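Local coordinates for CbsA (Xanthomonas oryzae pv. oryzae, PDB 5XYH), which probably hydrolyses the beta-1,4-glycosidic bonds of cellulose from chain ends to release cellobiose, as a family 6 exoglucanase that degrades plant cell walls, at residues A[56-61]-A[124-129]; A[71-76]-A[129-134]; A[240-245]-A[261-266]; A[273-278]-A[293-298]. One frame throughout, in Å; residues are numbered along the deposited sequence.

Interaction 1: A[56-61]-A[124-129]; sequences AIYGGS and IDVIAS
Ile-57 meets Ile-127 with the two side chains set at about a right angle, and it is the CG1 branch of each that carries the contact. Ile-57 CD1 lies 3.6 Å from Ile-127 CG1, and the two terminal methyls, CD1 on each residue, follow at 4.0 Å. The other branch of Ile-57 serves a different partner: chi1 of -61° sets CG1 beside the backbone N and leaves CG2 opposite that N, where it reaches Val-126 CG1 at 3.8 Å. One isoleucine is thus divided between two consecutive residues of helix 113-131. That helix links the neighbouring parallel strands 86-92 and 140-145 in a beta-alpha-beta crossover of the family 6 glycoside hydrolase fold, while 54-58 is a short helix following strand 49-51. Tyr-58 approaches Val-126 with its hydroxyl end, again at about a right angle; Tyr-58 OH is 3.8 Å from Val-126 CG1 and 4.1 Å from CG2 of the same valine. The valine methyl CG1 is therefore touched by both Ile-57 and Tyr-58. No hydrogen bond joins the two segments. Gly-59, with phi +65°, takes the chain out of helical conformation immediately after Tyr-58. Tyr-123, one turn before Ile-127 in helix 113-131, also touches Ile-57.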
# COMPACT_ATOMS: atom_id res chain seq x y z
N ALA A 56 2.99 17.28 5.71
CA ALA A 56 2.80 16.16 6.62
C ALA A 56 3.99 15.99 7.57
O ALA A 56 3.81 15.46 8.67
CB ALA A 56 2.56 14.87 5.83
N ILE A 57 5.19 16.44 7.18
CA ILE A 57 6.33 16.32 8.09
C ILE A 57 6.11 17.16 9.34
O ILE A 57 6.53 16.79 10.44
CB ILE A 57 7.64 16.72 7.38
CG1 ILE A 57 7.92 15.80 6.19
CG2 ILE A 57 8.80 16.68 8.35
CD1 ILE A 57 9.06 16.28 5.30
N TYR A 58 5.43 18.30 9.19
CA TYR A 58 5.28 19.28 10.26
C TYR A 58 3.99 19.13 11.05
O TYR A 58 3.94 19.53 12.22
CB TYR A 58 5.38 20.70 9.67
CG TYR A 58 6.73 20.92 9.03
CD1 TYR A 58 7.83 21.32 9.79
CD2 TYR A 58 6.93 20.69 7.67
CE1 TYR A 58 9.06 21.49 9.21
CE2 TYR A 58 8.16 20.86 7.09
CZ TYR A 58 9.23 21.26 7.86
OH TYR A 58 10.47 21.44 7.29
N GLY A 59 2.94 18.56 10.46
CA GLY A 59 1.74 18.29 11.21
C GLY A 59 1.03 19.55 11.69
O GLY A 59 1.15 20.62 11.10
N GLY A 60 0.28 19.40 12.78
CA GLY A 60 -0.45 20.51 13.35
C GLY A 60 -1.36 21.18 12.34
O GLY A 60 -2.05 20.53 11.54
N SER A 61 -1.35 22.52 12.36
CA SER A 61 -2.21 23.25 11.45
C SER A 61 -1.78 23.08 10.00
O SER A 61 -2.56 23.36 9.09
CB SER A 61 -2.26 24.73 11.83
OG SER A 61 -0.97 25.29 11.79
N ILE A 124 12.91 14.82 1.45
CA ILE A 124 13.79 13.71 1.86
C ILE A 124 14.82 14.16 2.90
O ILE A 124 15.04 13.49 3.91
CB ILE A 124 14.48 13.07 0.64
CG1 ILE A 124 13.46 12.37 -0.29
CG2 ILE A 124 15.51 12.07 1.12
CD1 ILE A 124 12.64 11.28 0.38
N ASP A 125 15.49 15.29 2.64
CA ASP A 125 16.54 15.73 3.57
C ASP A 125 15.97 15.99 4.97
O ASP A 125 16.59 15.62 5.98
CB ASP A 125 17.24 16.98 3.04
CG ASP A 125 18.27 16.67 1.94
OD1 ASP A 125 18.49 15.49 1.60
OD2 ASP A 125 18.85 17.63 1.40
N VAL A 126 14.78 16.60 5.06
CA VAL A 126 14.17 16.91 6.35
C VAL A 126 13.77 15.64 7.07
O VAL A 126 14.00 15.48 8.28
CB VAL A 126 12.98 17.87 6.16
CG1 VAL A 126 12.21 18.03 7.46
CG2 VAL A 126 13.46 19.24 5.66
N ILE A 127 13.17 14.68 6.34
CA ILE A 127 12.84 13.38 6.93
C ILE A 127 14.10 12.68 7.43
O ILE A 127 14.14 12.17 8.56
CB ILE A 127 12.09 12.50 5.92
CG1 ILE A 127 10.74 13.15 5.58
CG2 ILE A 127 11.90 11.09 6.49
CD1 ILE A 127 10.07 12.53 4.42
N ALA A 128 15.13 12.63 6.58
CA ALA A 128 16.35 11.91 6.95
C ALA A 128 17.03 12.53 8.17
O ALA A 128 17.49 11.80 9.06
CB ALA A 128 17.30 11.88 5.76
N SER A 129 17.10 13.86 8.24
CA SER A 129 17.75 14.47 9.40
C SER A 129 16.91 14.28 10.65
O SER A 129 17.46 14.10 11.74
CB SER A 129 18.03 15.95 9.15
OG SER A 129 16.82 16.66 9.01

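Interaction 2: A[71-76]-A[129-134]; sequences GHLNAA and STLANP
Between these segments the backbones come closest at Leu-73 and Leu-131, whose CA atoms are 8.4 Å apart. The contact joins helix 69-79 to the C-terminal turn of helix 113-131, two helices attached to the parallel part of the central sheet in the family 6 glycoside hydrolase fold; the first precedes strand 86-92, and the second connects that strand to 140-145. Leu-73 supplies both methyls. CD1 does more of the work, lying 3.9 Å from Leu-131 CD2, while Leu-73 CD2 reaches the same Leu-131 methyl at 4.1 Å. The two leucine side chains stand at about a right angle, and a single methyl of Leu-131, CD2, meets both branches of Leu-73. Both leucines also touch Ile-141 of strand 140-145, evidence that this apolar cluster lies against the sheet. Thr-130 adds its methyl to the cluster: its chi1 of -58° turns OG1 to the backbone N side, where it hydrogen-bonds the carbonyl oxygen of Val-126, one turn back in its own helix, and CG2 is left to face Leu-73. The threonine hydroxyl is thereby satisfied within its helix, and the atom it gives to the neighbouring one is CG2, 3.7 Å from Leu-73 CD1.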
# COMPACT_ATOMS: atom_id res chain seq x y z
N GLY A 71 6.52 14.28 16.46
CA GLY A 71 5.50 13.84 17.41
C GLY A 71 5.24 12.34 17.33
O GLY A 71 5.06 11.67 18.35
N HIS A 72 5.20 11.80 16.10
CA HIS A 72 5.08 10.36 15.92
C HIS A 72 6.25 9.63 16.55
O HIS A 72 6.07 8.63 17.24
CB HIS A 72 5.01 10.02 14.43
CG HIS A 72 3.72 10.38 13.79
ND1 HIS A 72 2.51 9.82 14.16
CD2 HIS A 72 3.44 11.21 12.76
CE1 HIS A 72 1.55 10.30 13.39
NE2 HIS A 72 2.09 11.15 12.54
N LEU A 73 7.46 10.12 16.30
CA LEU A 73 8.64 9.44 16.80
C LEU A 73 8.72 9.52 18.32
O LEU A 73 9.18 8.58 18.98
CB LEU A 73 9.89 10.02 16.17
CG LEU A 73 9.98 9.83 14.65
CD1 LEU A 73 11.03 10.76 14.04
CD2 LEU A 73 10.28 8.37 14.32
N ASN A 74 8.28 10.65 18.89
CA ASN A 74 8.18 10.78 20.34
C ASN A 74 7.15 9.82 20.91
O ASN A 74 7.41 9.16 21.93
CB ASN A 74 7.82 12.22 20.71
CG ASN A 74 8.96 13.18 20.44
OD1 ASN A 74 10.10 12.76 20.29
ND2 ASN A 74 8.65 14.47 20.37
N ALA A 75 5.97 9.72 20.29
CA ALA A 75 4.98 8.78 20.78
C ALA A 75 5.51 7.35 20.71
O ALA A 75 5.26 6.54 21.62
CB ALA A 75 3.67 8.91 20.01
N ALA A 76 6.24 7.03 19.64
CA ALA A 76 6.78 5.69 19.49
C ALA A 76 7.72 5.35 20.63
O ALA A 76 7.71 4.22 21.14
CB ALA A 76 7.49 5.56 18.14
N SER A 129 17.10 13.86 8.24
CA SER A 129 17.75 14.47 9.40
C SER A 129 16.91 14.28 10.65
O SER A 129 17.46 14.10 11.74
CB SER A 129 18.03 15.95 9.15
OG SER A 129 16.82 16.66 9.01
N THR A 130 15.59 14.29 10.52
CA THR A 130 14.74 13.96 11.66
C THR A 130 14.98 12.53 12.14
O THR A 130 15.14 12.28 13.34
CB THR A 130 13.27 14.18 11.30
OG1 THR A 130 13.11 15.54 10.89
CG2 THR A 130 12.37 13.88 12.49
N LEU A 131 15.00 11.57 11.21
CA LEU A 131 15.18 10.18 11.64
C LEU A 131 16.57 9.93 12.21
O LEU A 131 16.74 9.05 13.05
CB LEU A 131 14.89 9.21 10.49
CG LEU A 131 13.49 9.22 9.88
CD1 LEU A 131 13.41 8.28 8.68
CD2 LEU A 131 12.44 8.86 10.92
N ALA A 132 17.58 10.69 11.77
CA ALA A 132 18.94 10.42 12.23
C ALA A 132 19.21 10.91 13.65
O ALA A 132 20.30 10.66 14.18
CB ALA A 132 19.96 11.04 11.27
N ASN A 133 18.26 11.61 14.26
CA ASN A 133 18.42 12.18 15.60
C ASN A 133 18.74 11.08 16.60
O ASN A 133 17.95 10.14 16.76
CB ASN A 133 17.13 12.90 16.00
CG ASN A 133 17.25 13.65 17.32
OD1 ASN A 133 18.10 13.36 18.15
ND2 ASN A 133 16.33 14.59 17.54
N PRO A 134 19.88 11.16 17.33
CA PRO A 134 20.23 10.12 18.31
C PRO A 134 19.10 9.79 19.29
O PRO A 134 19.07 8.69 19.86
CB PRO A 134 21.43 10.72 19.06
CG PRO A 134 22.00 11.72 18.12
CD PRO A 134 20.86 12.26 17.30

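Interaction 3: A[240-245]-A[261-266]; sequences LHEPNL and TFYQWN
Glu-242 OE2 accepts from two donors: water 1 O, 2.7 Å from OE2, and the backbone N of Asp-326. The same water accepts from Tyr-263 OH, 2.8 Å from water 1 O, and so relays between the segments with a sharp bend: the OE2-water-OH angle is about 84°. Directly, Glu-242 OE2 and Tyr-263 OH are 3.7 Å apart, which makes the water the polar link between the two side chains. The carboxylate plane is turned 85° from the tyrosine ring plane, and the water sits at the edge of the Tyr-263 ring, in its plane. With CG of Glu-242 anti to the carbonyl carbon (chi1 -79°), that carbon comes 3.7 Å from Tyr-263 OH, and a bend at chi2 directs the carboxylate beyond it. The second carboxylate oxygen, OE1, accepts from Val-325 N, so backbone N-H groups of two consecutive residues help fix the rotation of the carboxylate.

This is loop packing in the family 6 glycoside hydrolase domain, within the long connection between strand 229-232 and helix 271-284. Each segment contains a tight turn: type I from Glu-242 to Leu-245, closed by Leu-245 N to Glu-242 O at 3.1 Å, and type I' from Tyr-263 to Asn-266. Leu-245 CD1 comes to the tyrosine edge near the ring plane, 4.2 Å from Tyr-263 CE2. On one face of that ring lies Phe-262 CD2, 3.5 Å above the plane and offset toward the rim. Tyr-263 also stacks with Phe-269 and touches Val-320 of helix 316-323, whose Tyr-319 meets Leu-245.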
# COMPACT_ATOMS: atom_id res chain seq x y z
N LEU A 240 -5.08 -11.90 0.26
CA LEU A 240 -3.89 -12.68 0.60
C LEU A 240 -3.91 -14.02 -0.13
O LEU A 240 -2.90 -14.42 -0.73
CB LEU A 240 -3.85 -12.89 2.12
CG LEU A 240 -2.56 -13.43 2.74
CD1 LEU A 240 -1.39 -12.56 2.35
CD2 LEU A 240 -2.72 -13.50 4.27
N HIS A 241 -5.04 -14.71 -0.09
CA HIS A 241 -5.23 -15.96 -0.81
C HIS A 241 -6.60 -15.96 -1.48
O HIS A 241 -7.56 -15.37 -0.97
CB HIS A 241 -5.16 -17.19 0.10
CG HIS A 241 -3.94 -17.26 0.95
ND1 HIS A 241 -2.69 -17.57 0.44
CD2 HIS A 241 -3.77 -17.08 2.28
CE1 HIS A 241 -1.81 -17.56 1.42
NE2 HIS A 241 -2.43 -17.27 2.55
N GLU A 242 -6.67 -16.62 -2.63
CA GLU A 242 -7.95 -17.00 -3.19
C GLU A 242 -8.14 -18.48 -2.91
O GLU A 242 -7.73 -19.34 -3.72
CB GLU A 242 -8.02 -16.69 -4.68
CG GLU A 242 -8.29 -15.21 -5.01
CD GLU A 242 -9.73 -14.78 -4.77
OE1 GLU A 242 -10.55 -15.61 -4.29
OE2 GLU A 242 -10.04 -13.60 -5.05
N PRO A 243 -8.76 -18.82 -1.77
CA PRO A 243 -8.75 -20.22 -1.32
C PRO A 243 -9.55 -21.16 -2.21
O PRO A 243 -9.29 -22.37 -2.21
CB PRO A 243 -9.37 -20.13 0.08
CG PRO A 243 -10.32 -18.94 -0.05
CD PRO A 243 -9.58 -17.96 -0.91
N ASN A 244 -10.52 -20.66 -2.96
CA ASN A 244 -11.31 -21.57 -3.78
C ASN A 244 -10.79 -21.68 -5.20
O ASN A 244 -11.34 -22.45 -5.99
CB ASN A 244 -12.78 -21.12 -3.81
CG ASN A 244 -13.33 -20.91 -2.42
OD1 ASN A 244 -13.18 -21.76 -1.55
ND2 ASN A 244 -13.95 -19.77 -2.20
N LEU A 245 -9.73 -20.94 -5.55
CA LEU A 245 -9.16 -20.95 -6.90
C LEU A 245 -7.65 -21.15 -6.81
O LEU A 245 -6.87 -20.32 -7.30
CB LEU A 245 -9.51 -19.66 -7.64
CG LEU A 245 -10.99 -19.24 -7.59
CD1 LEU A 245 -11.27 -17.79 -8.08
CD2 LEU A 245 -11.84 -20.24 -8.38
N THR A 261 -13.19 -13.48 -17.41
CA THR A 261 -13.29 -12.03 -17.52
C THR A 261 -12.57 -11.33 -16.38
O THR A 261 -11.82 -10.38 -16.60
CB THR A 261 -14.76 -11.59 -17.55
OG1 THR A 261 -15.39 -12.06 -18.75
CG2 THR A 261 -14.85 -10.09 -17.51
N PHE A 262 -12.75 -11.82 -15.15
CA PHE A 262 -12.20 -11.14 -13.99
C PHE A 262 -10.67 -11.10 -14.01
O PHE A 262 -10.07 -10.11 -13.57
CB PHE A 262 -12.68 -11.81 -12.70
CG PHE A 262 -12.27 -11.08 -11.44
CD1 PHE A 262 -12.81 -9.83 -11.14
CD2 PHE A 262 -11.36 -11.65 -10.55
CE1 PHE A 262 -12.45 -9.15 -9.97
CE2 PHE A 262 -10.98 -10.99 -9.38
CZ PHE A 262 -11.53 -9.74 -9.09
N TYR A 263 -10.02 -12.16 -14.51
CA TYR A 263 -8.57 -12.17 -14.47
C TYR A 263 -7.93 -11.79 -15.80
O TYR A 263 -6.77 -11.36 -15.80
CB TYR A 263 -8.04 -13.54 -14.00
CG TYR A 263 -8.36 -13.83 -12.55
CD1 TYR A 263 -7.86 -13.01 -11.53
CD2 TYR A 263 -9.20 -14.87 -12.20
CE1 TYR A 263 -8.17 -13.25 -10.20
CE2 TYR A 263 -9.52 -15.11 -10.86
CZ TYR A 263 -9.00 -14.30 -9.87
OH TYR A 263 -9.32 -14.55 -8.54
N GLN A 264 -8.66 -11.89 -16.92
CA GLN A 264 -8.20 -11.41 -18.23
C GLN A 264 -6.82 -11.94 -18.58
O GLN A 264 -5.94 -11.19 -19.00
CB GLN A 264 -8.15 -9.89 -18.32
CG GLN A 264 -9.22 -9.02 -17.76
CD GLN A 264 -8.91 -7.57 -18.12
OE1 GLN A 264 -8.40 -6.80 -17.28
NE2 GLN A 264 -9.14 -7.22 -19.39
N TRP A 265 -6.61 -13.24 -18.37
CA TRP A 265 -5.38 -13.93 -18.74
C TRP A 265 -4.23 -13.65 -17.77
O TRP A 265 -3.07 -13.93 -18.10
CB TRP A 265 -4.94 -13.61 -20.17
CG TRP A 265 -5.91 -14.04 -21.24
CD1 TRP A 265 -7.27 -14.10 -21.16
CD2 TRP A 265 -5.57 -14.44 -22.57
NE1 TRP A 265 -7.80 -14.53 -22.36
CE2 TRP A 265 -6.77 -14.74 -23.24
CE3 TRP A 265 -4.35 -14.56 -23.26
CZ2 TRP A 265 -6.80 -15.17 -24.57
CZ3 TRP A 265 -4.38 -14.99 -24.59
CH2 TRP A 265 -5.60 -15.29 -25.22
N ASN A 266 -4.52 -13.12 -16.59
CA ASN A 266 -3.52 -12.89 -15.56
C ASN A 266 -3.56 -14.04 -14.56
O ASN A 266 -4.55 -14.19 -13.83
CB ASN A 266 -3.79 -11.55 -14.87
CG ASN A 266 -2.80 -11.21 -13.78
OD1 ASN A 266 -1.93 -12.01 -13.42
ND2 ASN A 266 -2.96 -10.02 -13.21
O HOH W 1 -8.49 -12.43 -6.86

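Interaction 4: A[273-278]-A[293-298]; sequences TYAEVL and FLIDTG
Apolar contacts come first: Ala-275, Leu-278 and Phe-293 meet between one side of helix 271-284 and strand 292-296. Ala-275 CB lies 3.9 Å from Phe-293 CD2. One turn further along the helix, Leu-278 CB is 3.7 Å from Phe-293 CE2 and equally near CZ of the same ring, the leucine side chain standing at about a right angle to the phenylalanine. With chi1 at -79°, Phe-293 CG lies anti to its carbonyl carbon, a placing that carries the ring along the helix past both residues. Ile-295, two residues on and on the same side of the strand, adds a looser touch, its CD1 4.4 Å from Ala-275 CB.

A polar atom meets the ring as well. The carbonyl oxygen of Ala-275 stands over the centre of the Phe-293 ring, 3.7 Å above the plane.

The hydrogen bonding of interest is within the strand segment. Asp-296 OD1 accepts from Gly-298 N at 3.0 Å, with an N-H...O angle of 164°, forming an Asx turn where the strand gives way to loop. The other oxygen, OD2, is bonded by the backbone N of Ala-235.

The axes of helical segment 273-278 and strand segment 293-296 approach to 9.6 Å at 157°, close to antiparallel, as expected for a beta-alpha-beta crossover; here helix 271-284 joins the parallel neighbours 229-232 and 292-296. Those strands hold Phe-293 beside Phe-230, while Ile-354 of strand 354-358, on the other flank of 292-296, touches Ala-275.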
# COMPACT_ATOMS: atom_id res chain seq x y z
N THR A 273 0.72 -15.41 -3.99
CA THR A 273 1.31 -15.84 -5.25
C THR A 273 2.18 -14.74 -5.87
O THR A 273 3.29 -15.00 -6.34
CB THR A 273 0.20 -16.27 -6.23
OG1 THR A 273 -0.68 -17.20 -5.57
CG2 THR A 273 0.78 -16.92 -7.48
N TYR A 274 1.69 -13.49 -5.83
CA TYR A 274 2.43 -12.36 -6.41
C TYR A 274 3.80 -12.19 -5.75
O TYR A 274 4.82 -12.04 -6.44
CB TYR A 274 1.60 -11.08 -6.28
CG TYR A 274 2.19 -9.86 -6.96
CD1 TYR A 274 2.73 -9.94 -8.24
CD2 TYR A 274 2.20 -8.61 -6.33
CE1 TYR A 274 3.29 -8.83 -8.87
CE2 TYR A 274 2.74 -7.48 -6.95
CZ TYR A 274 3.28 -7.60 -8.22
OH TYR A 274 3.81 -6.51 -8.84
N ALA A 275 3.85 -12.19 -4.41
CA ALA A 275 5.11 -11.98 -3.71
C ALA A 275 6.12 -13.08 -4.04
O ALA A 275 7.33 -12.81 -4.17
CB ALA A 275 4.88 -11.91 -2.20
N GLU A 276 5.66 -14.32 -4.17
CA GLU A 276 6.57 -15.43 -4.46
C GLU A 276 7.10 -15.35 -5.89
O GLU A 276 8.29 -15.59 -6.13
CB GLU A 276 5.87 -16.76 -4.23
CG GLU A 276 6.73 -18.00 -4.50
CD GLU A 276 7.96 -18.14 -3.57
OE1 GLU A 276 8.02 -17.47 -2.49
OE2 GLU A 276 8.85 -18.96 -3.90
N VAL A 277 6.23 -15.02 -6.84
CA VAL A 277 6.68 -14.84 -8.22
C VAL A 277 7.76 -13.77 -8.29
O VAL A 277 8.80 -13.95 -8.95
CB VAL A 277 5.46 -14.50 -9.10
CG1 VAL A 277 5.87 -13.77 -10.35
CG2 VAL A 277 4.70 -15.78 -9.43
N LEU A 278 7.56 -12.65 -7.59
CA LEU A 278 8.55 -11.58 -7.60
C LEU A 278 9.84 -12.01 -6.91
O LEU A 278 10.93 -11.77 -7.43
CB LEU A 278 7.98 -10.33 -6.94
CG LEU A 278 6.94 -9.59 -7.79
CD1 LEU A 278 6.39 -8.39 -7.04
CD2 LEU A 278 7.55 -9.16 -9.11
N PHE A 293 9.49 -9.74 1.80
CA PHE A 293 8.33 -9.04 1.25
C PHE A 293 7.35 -8.68 2.36
O PHE A 293 7.06 -9.49 3.24
CB PHE A 293 7.63 -9.90 0.18
CG PHE A 293 8.32 -9.88 -1.15
CD1 PHE A 293 9.52 -10.54 -1.33
CD2 PHE A 293 7.76 -9.21 -2.23
CE1 PHE A 293 10.18 -10.52 -2.57
CE2 PHE A 293 8.41 -9.19 -3.47
CZ PHE A 293 9.62 -9.86 -3.63
N LEU A 294 6.85 -7.44 2.31
CA LEU A 294 5.69 -7.05 3.08
C LEU A 294 4.45 -7.16 2.20
O LEU A 294 4.52 -7.00 0.97
CB LEU A 294 5.83 -5.62 3.62
CG LEU A 294 7.14 -5.27 4.32
CD1 LEU A 294 7.14 -3.85 4.85
CD2 LEU A 294 7.41 -6.28 5.46
N ILE A 295 3.31 -7.46 2.82
CA ILE A 295 2.01 -7.37 2.17
C ILE A 295 1.11 -6.50 3.03
O ILE A 295 1.01 -6.71 4.25
CB ILE A 295 1.38 -8.76 1.94
CG1 ILE A 295 2.30 -9.59 1.02
CG2 ILE A 295 -0.02 -8.60 1.33
CD1 ILE A 295 1.91 -11.07 0.88
N ASP A 296 0.49 -5.50 2.41
CA ASP A 296 -0.48 -4.64 3.09
C ASP A 296 -1.80 -5.40 3.19
O ASP A 296 -2.46 -5.64 2.17
CB ASP A 296 -0.66 -3.34 2.33
CG ASP A 296 -1.55 -2.33 3.06
OD1 ASP A 296 -2.25 -2.70 4.04
OD2 ASP A 296 -1.54 -1.15 2.63
N THR A 297 -2.19 -5.79 4.41
CA THR A 297 -3.40 -6.57 4.63
C THR A 297 -4.47 -5.77 5.36
O THR A 297 -5.38 -6.35 5.96
CB THR A 297 -3.08 -7.84 5.41
OG1 THR A 297 -2.51 -7.49 6.68
CG2 THR A 297 -2.09 -8.71 4.62
N GLY A 298 -4.39 -4.44 5.32
CA GLY A 298 -5.33 -3.63 6.07
C GLY A 298 -6.76 -3.70 5.55
O GLY A 298 -7.71 -3.51 6.33

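Interactions 1 and 2 share helix 113-131 and overlap at Ser-129, with centres 10 Å apart; their segments alternate along the chain, so the consecutive helices 54-58 and 69-79 are both fastened to one helix. Interactions 3 and 4 follow later in the sequence, in series, with centres 15 Å apart, and touch through Leu-240 CD1 and Ile-295 CD1 at 3.9 Å. Interaction 3 lies in the loops leading to helix 271-284, which interaction 4 then seats on strand 292-296. About 40 Å separates the centres of interactions 1 and 3, on opposite sides of the chain's centre. The mixed sheet, running through strands 86-92, 140-145, 188-193, 229-232 and 292-296, connects the two regions into one catalytic domain.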